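Local coordinates for bumblebee peptidoglycan recognition protein SA (Bombus, PDB 5XZ4) that probably recognises bacterial peptidoglycan in insect innate immunity, binding Dap-type peptidoglycans in preference to Lys-type ones, at residues 10-16 with 81-85; 35-39 with 153-159; 70-74 with 91-95; 142-148 with 168-173. All blocks are in the same frame, centred on the assembly; numbering follows the deposited sequence.

Interaction 1 of 4, residues 10-16 with 81-85; sequences IIGRSEW and NVYEG
I11 and Y83 form a single beta bridge of the parallel type: I11 N donates to V82 O at 2.8 Å, and E84 N donates to I11 O at 2.8 Å. Two further hydrogen bonds use side chains. E84 is long enough to reach R13, whose backbone N meets the anti lone pair of E84 OE1 at 3.0 Å. The indole of W16 turns its edge to the strand, and W16 NE1 donates in the ring plane to E84 O at 2.8 Å; CG sits between the backbone N and the carbonyl carbon (chi1 61°), which sets the ring against residues 83-85. Apolar and aromatic contacts fill the rest. The CD1 methyl at the end of the I11 chain lies over the face of the Y83 ring, a CH-pi contact 3.8 Å from its centroid. Y83 in turn directs its edge at the five-membered ring of W16 in an offset edge-to-face pair, planes at 67°. A leucine in place of W16 would probably leave E84 O without the indole donor and the Y83 edge without its aromatic face. R13 also bridges to D69; I11, W16 and Y83 touch helix 47-64, I10 and V82 meet helix 118-134, and Y83 pairs with strand 74-76.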
loop_
_atom_site.group_PDB
_atom_site.type_symbol
_atom_site.label_atom_id
_atom_site.label_comp_id
_atom_site.label_asym_id
_atom_site.label_seq_id
_atom_site.Cartn_x
_atom_site.Cartn_y
_atom_site.Cartn_z
ATOM N N ILE A 10 -12.130 3.264 -5.113
ATOM C CA ILE A 10 -10.752 3.777 -4.990
ATOM C C ILE A 10 -10.683 5.265 -5.372
ATOM O O ILE A 10 -11.289 5.681 -6.364
ATOM C CB ILE A 10 -9.773 2.925 -5.843
ATOM C CG1 ILE A 10 -9.780 1.447 -5.351
ATOM C CG2 ILE A 10 -8.369 3.540 -5.859
ATOM C CD1 ILE A 10 -9.175 0.434 -6.312
ATOM N N ILE A 11 -9.928 6.033 -4.578
ATOM C CA ILE A 11 -9.683 7.441 -4.870
ATOM C C ILE A 11 -8.503 7.493 -5.838
ATOM O O ILE A 11 -7.350 7.182 -5.459
ATOM C CB ILE A 11 -9.421 8.247 -3.586
ATOM C CG1 ILE A 11 -10.657 8.157 -2.675
ATOM C CG2 ILE A 11 -9.062 9.686 -3.929
ATOM C CD1 ILE A 11 -10.502 8.705 -1.278
ATOM N N GLY A 12 -8.785 7.854 -7.087
ATOM C CA GLY A 12 -7.803 7.879 -8.149
ATOM C C GLY A 12 -6.682 8.852 -7.843
ATOM O O GLY A 12 -6.899 9.854 -7.136
ATOM N N ARG A 13 -5.510 8.595 -8.407
ATOM C CA ARG A 13 -4.328 9.457 -8.153
ATOM C C ARG A 13 -4.613 10.952 -8.411
ATOM O O ARG A 13 -4.250 11.826 -7.579
ATOM C CB ARG A 13 -3.137 8.972 -8.954
ATOM C CG ARG A 13 -1.810 9.624 -8.574
ATOM C CD ARG A 13 -0.673 9.136 -9.486
ATOM N NE ARG A 13 0.604 9.794 -9.137
ATOM C CZ ARG A 13 0.910 11.058 -9.448
ATOM N NH1 ARG A 13 2.072 11.566 -9.036
ATOM N NH2 ARG A 13 0.062 11.788 -10.173
ATOM N N SER A 14 -5.295 11.269 -9.508
ATOM C CA SER A 14 -5.547 12.677 -9.879
ATOM C C SER A 14 -6.570 13.342 -8.949
ATOM O O SER A 14 -6.749 14.560 -8.978
ATOM C CB SER A 14 -5.984 12.786 -11.338
ATOM O OG SER A 14 -7.248 12.162 -11.546
ATOM N N GLU A 15 -7.246 12.554 -8.123
ATOM C CA GLU A 15 -8.184 13.106 -7.156
ATOM C C GLU A 15 -7.490 13.644 -5.903
ATOM O O GLU A 15 -8.095 14.402 -5.133
ATOM C CB GLU A 15 -9.236 12.071 -6.755
ATOM C CG GLU A 15 -9.998 11.403 -7.908
ATOM C CD GLU A 15 -11.115 10.495 -7.426
ATOM O OE1 GLU A 15 -11.163 9.324 -7.867
ATOM O OE2 GLU A 15 -11.941 10.945 -6.609
ATOM N N TRP A 16 -6.230 13.240 -5.674
ATOM C CA TRP A 16 -5.483 13.732 -4.506
ATOM C C TRP A 16 -4.227 14.547 -4.802
ATOM O O TRP A 16 -3.689 15.153 -3.883
ATOM C CB TRP A 16 -5.212 12.613 -3.461
ATOM C CG TRP A 16 -4.390 11.444 -3.939
ATOM C CD1 TRP A 16 -4.864 10.208 -4.346
ATOM C CD2 TRP A 16 -2.957 11.365 -4.007
ATOM N NE1 TRP A 16 -3.812 9.384 -4.658
ATOM C CE2 TRP A 16 -2.629 10.060 -4.475
ATOM C CE3 TRP A 16 -1.901 12.262 -3.711
ATOM C CZ2 TRP A 16 -1.305 9.643 -4.682
ATOM C CZ3 TRP A 16 -0.569 11.840 -3.900
ATOM C CH2 TRP A 16 -0.284 10.537 -4.404
ATOM N N ASN A 81 -10.630 4.870 3.445
ATOM C CA ASN A 81 -10.537 4.937 1.987
ATOM C C ASN A 81 -9.217 4.413 1.456
ATOM O O ASN A 81 -8.186 4.431 2.153
ATOM C CB ASN A 81 -10.778 6.366 1.500
ATOM C CG ASN A 81 -12.225 6.779 1.632
ATOM O OD1 ASN A 81 -13.136 6.036 1.240
ATOM N ND2 ASN A 81 -12.444 7.941 2.215
ATOM N N VAL A 82 -9.276 3.937 0.215
ATOM C CA VAL A 82 -8.098 3.500 -0.532
ATOM C C VAL A 82 -7.703 4.616 -1.503
ATOM O O VAL A 82 -8.542 5.094 -2.275
ATOM C CB VAL A 82 -8.396 2.191 -1.321
ATOM C CG1 VAL A 82 -7.170 1.750 -2.127
ATOM C CG2 VAL A 82 -8.840 1.070 -0.385
ATOM N N TYR A 83 -6.422 4.988 -1.469
ATOM C CA TYR A 83 -5.860 6.017 -2.338
ATOM C C TYR A 83 -4.920 5.360 -3.363
ATOM O O TYR A 83 -3.977 4.659 -2.980
ATOM C CB TYR A 83 -5.091 7.072 -1.486
ATOM C CG TYR A 83 -6.018 7.873 -0.611
ATOM C CD1 TYR A 83 -6.543 7.334 0.569
ATOM C CD2 TYR A 83 -6.434 9.153 -1.004
ATOM C CE1 TYR A 83 -7.471 8.039 1.345
ATOM C CE2 TYR A 83 -7.346 9.877 -0.245
ATOM C CZ TYR A 83 -7.878 9.329 0.913
ATOM O OH TYR A 83 -8.809 10.070 1.619
ATOM N N GLU A 84 -5.146 5.606 -4.646
ATOM C CA GLU A 84 -4.285 5.062 -5.699
ATOM C C GLU A 84 -2.977 5.826 -5.778
ATOM O O GLU A 84 -3.001 7.039 -5.935
ATOM C CB GLU A 84 -5.005 5.110 -7.047
ATOM C CG GLU A 84 -4.197 4.500 -8.174
ATOM C CD GLU A 84 -4.720 4.846 -9.543
ATOM O OE1 GLU A 84 -5.218 5.972 -9.767
ATOM O OE2 GLU A 84 -4.650 3.977 -10.429
ATOM N N GLY A 85 -1.859 5.103 -5.672
ATOM C CA GLY A 85 -0.529 5.667 -5.893
ATOM C C GLY A 85 -0.082 5.257 -7.284
ATOM O O GLY A 85 -0.706 5.630 -8.278
#

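Interaction 2 of 4, residues 35-39 with 153-159; sequences IIHHT and MSPGSKL
The hydroxyl of S154 meets both histidines at the end of strand 31-38. S154 turns OG away from its own backbone N (chi1 -177°), which brings it to H37 ND1 at 2.9 Å, a hydrogen bond in which either partner could donate, and lets it accept from H38 N at 3.1 Å. The other nitrogen of H37, NE2, bonds to T95, so the imidazole is held at both nitrogens and its rotation is fixed. H38 swings differently: its CG is tucked over its own main chain, flanked by N and C (chi1 69°), and the ring lies beneath the P155-G156 peptide, with P155 C 3.5 Å above the H38 ring plane and G156 N on the same face. H38 ND1 is bonded to F111 N. Replacing H38 by alanine would remove the ring, and is likely to leave the P155-G156 peptide without its flat support and F111 N without this partner. The peptide before P155 is cis, and G156, the helix N-cap, has backbone angles that call for glycine; a CB there would also be tight against H38 ND1. P155 CB also rests 4.0 Å from I36 CG2, which approaches L159 CD2. The arrangement belongs to the amidase-like PGRP fold. In its zinc amidases this place holds two histidines and a cysteine; H37 probably matches one histidine, while A146 and S154 seem to replace the other ligands, consistent with recognition without cleavage.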
loop_
_atom_site.group_PDB
_atom_site.type_symbol
_atom_site.label_atom_id
_atom_site.label_comp_id
_atom_site.label_asym_id
_atom_site.label_seq_id
_atom_site.Cartn_x
_atom_site.Cartn_y
_atom_site.Cartn_z
ATOM N N ILE A 35 2.539 -6.653 -0.564
ATOM C CA ILE A 35 3.414 -6.318 0.560
ATOM C C ILE A 35 2.705 -5.261 1.408
ATOM O O ILE A 35 2.278 -4.206 0.890
ATOM C CB ILE A 35 4.784 -5.740 0.134
ATOM C CG1 ILE A 35 5.413 -6.468 -1.042
ATOM C CG2 ILE A 35 5.717 -5.664 1.330
ATOM C CD1 ILE A 35 5.776 -7.913 -0.799
ATOM N N ILE A 36 2.573 -5.522 2.699
ATOM C CA ILE A 36 1.967 -4.584 3.649
ATOM C C ILE A 36 3.032 -3.719 4.330
ATOM O O ILE A 36 4.048 -4.242 4.851
ATOM C CB ILE A 36 1.095 -5.312 4.709
ATOM C CG1 ILE A 36 0.038 -6.226 4.039
ATOM C CG2 ILE A 36 0.455 -4.311 5.680
ATOM C CD1 ILE A 36 -0.977 -5.505 3.153
ATOM N N HIS A 37 2.819 -2.405 4.246
ATOM C CA HIS A 37 3.735 -1.407 4.830
ATOM C C HIS A 37 2.985 -0.483 5.774
ATOM O O HIS A 37 1.758 -0.375 5.675
ATOM C CB HIS A 37 4.327 -0.512 3.724
ATOM C CG HIS A 37 5.471 -1.120 2.979
ATOM N ND1 HIS A 37 6.777 -0.973 3.395
ATOM C CD2 HIS A 37 5.523 -1.846 1.836
ATOM C CE1 HIS A 37 7.581 -1.585 2.541
ATOM N NE2 HIS A 37 6.846 -2.136 1.594
ATOM N N HIS A 38 3.719 0.221 6.640
ATOM C CA HIS A 38 3.204 1.462 7.228
ATOM C C HIS A 38 4.004 2.635 6.714
ATOM O O HIS A 38 5.156 2.466 6.312
ATOM C CB HIS A 38 3.112 1.399 8.764
ATOM C CG HIS A 38 4.433 1.375 9.505
ATOM N ND1 HIS A 38 4.490 1.481 10.879
ATOM C CD2 HIS A 38 5.720 1.261 9.086
ATOM C CE1 HIS A 38 5.755 1.428 11.276
ATOM N NE2 HIS A 38 6.519 1.276 10.206
ATOM N N THR A 39 3.407 3.831 6.705
ATOM C CA THR A 39 4.123 5.011 6.168
ATOM C C THR A 39 5.061 5.684 7.152
ATOM O O THR A 39 5.937 6.455 6.710
ATOM C CB THR A 39 3.144 6.066 5.654
ATOM O OG1 THR A 39 2.348 6.510 6.759
ATOM C CG2 THR A 39 2.246 5.494 4.506
ATOM N N MET A 153 11.464 -2.078 9.875
ATOM C CA MET A 153 10.426 -2.341 10.885
ATOM C C MET A 153 8.992 -2.298 10.316
ATOM O O MET A 153 8.054 -2.779 10.956
ATOM C CB MET A 153 10.603 -1.464 12.139
ATOM C CG MET A 153 11.828 -1.850 12.984
ATOM S SD MET A 153 11.849 -3.542 13.643
ATOM C CE MET A 153 10.851 -3.354 15.117
ATOM N N SER A 154 8.849 -1.792 9.089
ATOM C CA SER A 154 7.542 -1.741 8.385
ATOM C C SER A 154 6.948 -3.173 8.261
ATOM O O SER A 154 7.684 -4.111 7.885
ATOM C CB SER A 154 7.771 -1.102 7.020
ATOM O OG SER A 154 6.538 -0.953 6.323
ATOM N N PRO A 155 5.656 -3.396 8.564
ATOM C CA PRO A 155 4.586 -2.416 8.720
ATOM C C PRO A 155 4.304 -2.036 10.177
ATOM O O PRO A 155 3.206 -1.555 10.484
ATOM C CB PRO A 155 3.378 -3.187 8.142
ATOM C CG PRO A 155 3.626 -4.599 8.620
ATOM C CD PRO A 155 5.111 -4.765 8.412
ATOM N N GLY A 156 5.284 -2.269 11.049
ATOM C CA GLY A 156 5.138 -2.075 12.487
ATOM C C GLY A 156 4.684 -3.351 13.157
ATOM O O GLY A 156 3.865 -4.094 12.604
ATOM N N SER A 157 5.214 -3.621 14.341
ATOM C CA SER A 157 4.945 -4.890 15.010
ATOM C C SER A 157 3.461 -5.183 15.222
ATOM O O SER A 157 3.028 -6.325 15.068
ATOM C CB SER A 157 5.703 -4.961 16.333
ATOM O OG SER A 157 7.092 -5.012 16.078
ATOM N N LYS A 158 2.686 -4.153 15.561
ATOM C CA LYS A 158 1.276 -4.355 15.831
ATOM C C LYS A 158 0.470 -4.691 14.563
ATOM O O LYS A 158 -0.324 -5.626 14.575
ATOM C CB LYS A 158 0.679 -3.166 16.585
ATOM C CG LYS A 158 -0.678 -3.440 17.190
ATOM C CD LYS A 158 -0.599 -4.180 18.520
ATOM C CE LYS A 158 -1.989 -4.404 19.095
ATOM N NZ LYS A 158 -1.956 -5.432 20.164
ATOM N N LEU A 159 0.703 -3.935 13.479
ATOM C CA LEU A 159 0.051 -4.206 12.202
ATOM C C LEU A 159 0.506 -5.559 11.647
ATOM O O LEU A 159 -0.302 -6.285 11.069
ATOM C CB LEU A 159 0.287 -3.076 11.202
ATOM C CG LEU A 159 -0.314 -3.223 9.804
ATOM C CD1 LEU A 159 -1.790 -3.598 9.755
ATOM C CD2 LEU A 159 -0.099 -1.899 9.100
#

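Interaction 3 of 4, residues 70-74 with 91-95; sequences IGYSF and EGAHT
A93 N donates to G71 O at 3.0 Å, arriving in the carbonyl plane on a lone pair, and the neighbouring H94 brings its ring to the same oxygen. H94 CB lies 3.7 Å from G71 O and 4.0 Å from Y72 CD1, where the two side chains pass at a slant. A chi1 of 49° then places CG between the backbone N and the carbonyl carbon, bringing the imidazole against residues 71-73, with H94 CG still 3.8 Å from G71 O. Along the near edge of the ring, H94 CD2 comes within 3.2 Å of G71 O, which lies in the ring plane. Next, H94 NE2 stands 3.6 Å from S73 OG, whose hydrogen bond is with G104 N. On the far edge H94 ND1 bonds to T95 OG1 at 2.7 Å, with either partner able to donate. Glycines suit the crowded backbone: a CB on G71 would run into A93 O, and one on G92 would strike H94 NE2. A93 has only a methyl group to place; A93 CB lies 3.9 Å from G71 CA and also touches W67 and R86. R86 bonds to I70 O and E91 O, tying the two loops together, and probably corresponds to the arginine that reads the Dap carboxylate in related receptors. G71 O thus takes the A93 N-H and has the polar C-H edge of the H94 ring beside it, while T95 OG1 and the backbone, bonded through H94 N to N99, hold the imidazole in one orientation.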
loop_
_atom_site.group_PDB
_atom_site.type_symbol
_atom_site.label_atom_id
_atom_site.label_comp_id
_atom_site.label_asym_id
_atom_site.label_seq_id
_atom_site.Cartn_x
_atom_site.Cartn_y
_atom_site.Cartn_z
ATOM N N ILE A 70 5.090 8.645 -5.990
ATOM C CA ILE A 70 4.964 8.039 -4.668
ATOM C C ILE A 70 5.334 6.553 -4.784
ATOM O O ILE A 70 4.960 5.895 -5.776
ATOM C CB ILE A 70 3.525 8.257 -4.110
ATOM C CG1 ILE A 70 3.453 7.978 -2.611
ATOM C CG2 ILE A 70 2.456 7.498 -4.910
ATOM C CD1 ILE A 70 2.162 8.395 -1.904
ATOM N N GLY A 71 6.067 6.028 -3.811
ATOM C CA GLY A 71 6.632 4.673 -3.966
ATOM C C GLY A 71 5.581 3.576 -3.851
ATOM O O GLY A 71 5.774 2.481 -4.413
ATOM N N TYR A 72 4.504 3.850 -3.111
ATOM C CA TYR A 72 3.463 2.824 -2.816
ATOM C C TYR A 72 2.496 2.640 -3.992
ATOM O O TYR A 72 2.222 3.579 -4.737
ATOM C CB TYR A 72 2.646 3.199 -1.566
ATOM C CG TYR A 72 3.518 3.363 -0.329
ATOM C CD1 TYR A 72 4.051 2.243 0.316
ATOM C CD2 TYR A 72 3.866 4.648 0.189
ATOM C CE1 TYR A 72 4.889 2.371 1.419
ATOM C CE2 TYR A 72 4.720 4.774 1.308
ATOM C CZ TYR A 72 5.200 3.638 1.930
ATOM O OH TYR A 72 6.044 3.686 3.019
ATOM N N SER A 73 1.973 1.405 -4.152
ATOM C CA SER A 73 0.884 1.122 -5.111
ATOM C C SER A 73 -0.433 1.778 -4.684
ATOM O O SER A 73 -1.143 2.367 -5.511
ATOM C CB SER A 73 0.703 -0.399 -5.223
ATOM O OG SER A 73 1.937 -1.036 -5.506
ATOM N N PHE A 74 -0.759 1.611 -3.399
ATOM C CA PHE A 74 -1.953 2.193 -2.783
ATOM C C PHE A 74 -1.635 2.602 -1.351
ATOM O O PHE A 74 -0.734 2.024 -0.722
ATOM C CB PHE A 74 -3.099 1.137 -2.716
ATOM C CG PHE A 74 -3.573 0.649 -4.063
ATOM C CD1 PHE A 74 -4.559 1.329 -4.761
ATOM C CD2 PHE A 74 -3.042 -0.505 -4.639
ATOM C CE1 PHE A 74 -4.981 0.889 -6.012
ATOM C CE2 PHE A 74 -3.487 -0.954 -5.890
ATOM C CZ PHE A 74 -4.446 -0.258 -6.574
ATOM N N GLU A 91 5.431 -0.889 -11.657
ATOM C CA GLU A 91 6.516 -1.307 -10.769
ATOM C C GLU A 91 6.619 -0.356 -9.578
ATOM O O GLU A 91 6.465 0.864 -9.705
ATOM C CB GLU A 91 7.839 -1.392 -11.532
ATOM C CG GLU A 91 7.919 -2.594 -12.478
ATOM C CD GLU A 91 9.236 -2.694 -13.232
ATOM O OE1 GLU A 91 10.159 -1.897 -12.955
ATOM O OE2 GLU A 91 9.362 -3.600 -14.100
ATOM N N GLY A 92 6.851 -0.925 -8.415
ATOM C CA GLY A 92 6.874 -0.136 -7.182
ATOM C C GLY A 92 8.201 0.533 -6.863
ATOM O O GLY A 92 9.218 0.253 -7.510
ATOM N N ALA A 93 8.152 1.402 -5.843
ATOM C CA ALA A 93 9.383 1.818 -5.137
ATOM C C ALA A 93 9.075 1.741 -3.653
ATOM O O ALA A 93 9.141 2.730 -2.900
ATOM C CB ALA A 93 9.847 3.222 -5.550
ATOM N N HIS A 94 8.674 0.545 -3.224
ATOM C CA HIS A 94 8.286 0.292 -1.847
ATOM C C HIS A 94 9.044 -0.884 -1.179
ATOM O O HIS A 94 9.210 -0.863 0.043
ATOM C CB HIS A 94 6.757 0.073 -1.727
ATOM C CG HIS A 94 6.186 -0.901 -2.717
ATOM N ND1 HIS A 94 6.263 -2.274 -2.549
ATOM C CD2 HIS A 94 5.522 -0.691 -3.883
ATOM C CE1 HIS A 94 5.685 -2.856 -3.586
ATOM N NE2 HIS A 94 5.226 -1.932 -4.416
ATOM N N THR A 95 9.430 -1.913 -1.951
ATOM C CA THR A 95 9.963 -3.156 -1.367
ATOM C C THR A 95 11.076 -3.685 -2.275
ATOM O O THR A 95 10.799 -4.363 -3.290
ATOM C CB THR A 95 8.856 -4.216 -1.225
ATOM O OG1 THR A 95 7.684 -3.641 -0.657
ATOM C CG2 THR A 95 9.336 -5.384 -0.346
#

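Interaction 4 of 4, residues 142-148 with 168-173; sequences RVIGAKQ and EWVPTP
The C-terminal tail adds a single parallel bridge to the edge of the sheet, V143 of strand 141-145 pairing with W169. V143 N donates to E168 O at 3.0 Å, and V170 N returns a bond to V143 O at 3.1 Å. Q148 makes the polar link, a glutamine suiting the place because its amide both accepts and donates. Extended from a chi1 of -67°, it carries Q148 OE1 to W169 NE1 at 2.9 Å, while G145 N of its own turn reaches that oxygen from the opposite face of the amide plane. Q148 NE2 donates almost straight (170°) to V170 O at 3.0 Å, and a water joins NE2 to P171 O. Apolar contact is tight where I144 CG2 meets V170 CG2 at 3.5 Å. R142 stretches its extended chain along the tail, so that R142 NH2 forms a salt bridge with P173 OXT at 3.2 Å; P173 O is bonded to Y33 OH. E168 is tied to K132 of helix 118-134. With Q160 NE2 as a third donor, Q148 OE1 is gripped three times, which should hold the amide in one orientation, and the terminal carboxylate probably has its charge partly balanced by R142.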
loop_
_atom_site.group_PDB
_atom_site.type_symbol
_atom_site.label_atom_id
_atom_site.label_comp_id
_atom_site.label_asym_id
_atom_site.label_seq_id
_atom_site.Cartn_x
_atom_site.Cartn_y
_atom_site.Cartn_z
ATOM N N ARG A 142 -0.083 -14.185 -2.166
ATOM C CA ARG A 142 0.656 -14.277 -0.909
ATOM C C ARG A 142 0.793 -12.876 -0.307
ATOM O O ARG A 142 1.417 -12.004 -0.920
ATOM C CB ARG A 142 2.029 -14.906 -1.142
ATOM C CG ARG A 142 1.936 -16.390 -1.513
ATOM C CD ARG A 142 3.248 -16.916 -2.055
ATOM N NE ARG A 142 3.128 -18.263 -2.615
ATOM C CZ ARG A 142 4.121 -18.937 -3.190
ATOM N NH1 ARG A 142 3.892 -20.152 -3.674
ATOM N NH2 ARG A 142 5.344 -18.412 -3.288
ATOM N N VAL A 143 0.199 -12.667 0.862
ATOM C CA VAL A 143 0.280 -11.368 1.551
ATOM C C VAL A 143 1.396 -11.492 2.587
ATOM O O VAL A 143 1.414 -12.442 3.380
ATOM C CB VAL A 143 -1.057 -10.995 2.227
ATOM C CG1 VAL A 143 -0.898 -9.728 3.067
ATOM C CG2 VAL A 143 -2.153 -10.814 1.189
ATOM N N ILE A 144 2.327 -10.535 2.572
ATOM C CA ILE A 144 3.451 -10.529 3.541
ATOM C C ILE A 144 3.694 -9.120 4.061
ATOM O O ILE A 144 3.416 -8.144 3.349
ATOM C CB ILE A 144 4.750 -11.134 2.958
ATOM C CG1 ILE A 144 5.186 -10.437 1.682
ATOM C CG2 ILE A 144 4.601 -12.639 2.721
ATOM C CD1 ILE A 144 6.566 -10.829 1.191
ATOM N N GLY A 145 4.200 -9.010 5.296
ATOM C CA GLY A 145 4.666 -7.700 5.805
ATOM C C GLY A 145 6.034 -7.413 5.224
ATOM O O GLY A 145 6.828 -8.346 5.019
ATOM N N ALA A 146 6.340 -6.131 4.995
ATOM C CA ALA A 146 7.664 -5.763 4.449
ATOM C C ALA A 146 8.864 -6.348 5.218
ATOM O O ALA A 146 9.837 -6.825 4.599
ATOM C CB ALA A 146 7.790 -4.245 4.363
ATOM N N LYS A 147 8.754 -6.358 6.550
ATOM C CA LYS A 147 9.838 -6.833 7.417
ATOM C C LYS A 147 10.207 -8.307 7.186
ATOM O O LYS A 147 11.276 -8.718 7.587
ATOM C CB LYS A 147 9.504 -6.614 8.906
ATOM C CG LYS A 147 8.269 -7.350 9.435
ATOM C CD LYS A 147 7.924 -6.961 10.872
ATOM C CE LYS A 147 9.011 -7.364 11.850
ATOM N NZ LYS A 147 8.830 -6.815 13.221
ATOM N N GLN A 148 9.321 -9.086 6.560
ATOM C CA GLN A 148 9.585 -10.510 6.288
ATOM C C GLN A 148 10.582 -10.706 5.155
ATOM O O GLN A 148 11.212 -11.770 5.076
ATOM C CB GLN A 148 8.279 -11.222 5.933
ATOM C CG GLN A 148 7.316 -11.303 7.088
ATOM C CD GLN A 148 6.025 -12.001 6.711
ATOM O OE1 GLN A 148 4.957 -11.399 6.701
ATOM N NE2 GLN A 148 6.121 -13.306 6.424
ATOM N N GLU A 168 -4.753 -15.193 3.519
ATOM C CA GLU A 168 -3.769 -14.927 2.466
ATOM C C GLU A 168 -2.369 -14.666 3.012
ATOM O O GLU A 168 -1.398 -14.729 2.257
ATOM C CB GLU A 168 -4.205 -13.756 1.567
ATOM C CG GLU A 168 -5.560 -13.960 0.888
ATOM C CD GLU A 168 -6.737 -13.428 1.687
ATOM O OE1 GLU A 168 -6.637 -13.166 2.893
ATOM O OE2 GLU A 168 -7.831 -13.282 1.103
ATOM N N TRP A 169 -2.272 -14.327 4.299
ATOM C CA TRP A 169 -0.941 -14.079 4.911
ATOM C C TRP A 169 -0.121 -15.371 4.948
ATOM O O TRP A 169 -0.655 -16.420 5.302
ATOM C CB TRP A 169 -1.078 -13.487 6.321
ATOM C CG TRP A 169 0.284 -13.272 6.950
ATOM C CD1 TRP A 169 1.184 -12.277 6.644
ATOM C CD2 TRP A 169 0.937 -14.141 7.889
ATOM N NE1 TRP A 169 2.343 -12.465 7.374
ATOM C CE2 TRP A 169 2.216 -13.591 8.146
ATOM C CE3 TRP A 169 0.545 -15.304 8.571
ATOM C CZ2 TRP A 169 3.126 -14.174 9.044
ATOM C CZ3 TRP A 169 1.459 -15.897 9.469
ATOM C CH2 TRP A 169 2.728 -15.319 9.704
ATOM N N VAL A 170 1.158 -15.288 4.587
ATOM C CA VAL A 170 2.065 -16.445 4.623
ATOM C C VAL A 170 3.278 -16.174 5.529
ATOM O O VAL A 170 3.861 -15.088 5.499
ATOM C CB VAL A 170 2.493 -16.908 3.207
ATOM C CG1 VAL A 170 1.284 -17.392 2.404
ATOM C CG2 VAL A 170 3.263 -15.854 2.442
ATOM N N PRO A 171 3.655 -17.157 6.348
ATOM C CA PRO A 171 4.839 -17.004 7.202
ATOM C C PRO A 171 6.175 -16.977 6.449
ATOM O O PRO A 171 7.149 -16.410 6.971
ATOM C CB PRO A 171 4.755 -18.217 8.136
ATOM C CG PRO A 171 3.899 -19.204 7.425
ATOM C CD PRO A 171 2.918 -18.408 6.625
ATOM N N THR A 172 6.233 -17.575 5.255
ATOM C CA THR A 172 7.378 -17.337 4.315
ATOM C C THR A 172 6.900 -17.090 2.863
ATOM O O THR A 172 6.112 -17.879 2.333
ATOM C CB THR A 172 8.505 -18.428 4.333
ATOM O OG1 THR A 172 7.957 -19.726 4.075
ATOM C CG2 THR A 172 9.302 -18.435 5.643
ATOM N N PRO A 173 7.355 -15.973 2.242
ATOM C CA PRO A 173 7.276 -15.505 0.853
ATOM C C PRO A 173 7.097 -16.518 -0.290
ATOM O O PRO A 173 7.915 -16.603 -1.206
ATOM C CB PRO A 173 8.619 -14.774 0.686
ATOM C CG PRO A 173 9.139 -14.553 2.081
ATOM C CD PRO A 173 8.050 -14.942 3.026
ATOM O OXT PRO A 173 6.107 -17.228 -0.396
HETATM O O HOH W 1 8.928 -14.342 6.759
#

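In the fold
From the N terminus, residues 10-16 close the first loop on strand 82-84, one outer strand of the sheet (interaction 1). Interaction 2 opens at strand 31-38, inside that loop, and closes only at 153-159, so the two cross. Interaction 3 joins 70-74 to 91-95; it crosses interaction 1 yet falls wholly within the span of interaction 2. Interaction 4 starts before interaction 2 has closed, crossing it, and brings the C-terminal tail to strand 141-145, the other outer strand. Interactions 1 and 4 thus border opposite ends of one sheet, their centres about 25 Å apart, with interaction 2 touching both 3 and 4, and interaction 3 touching 1.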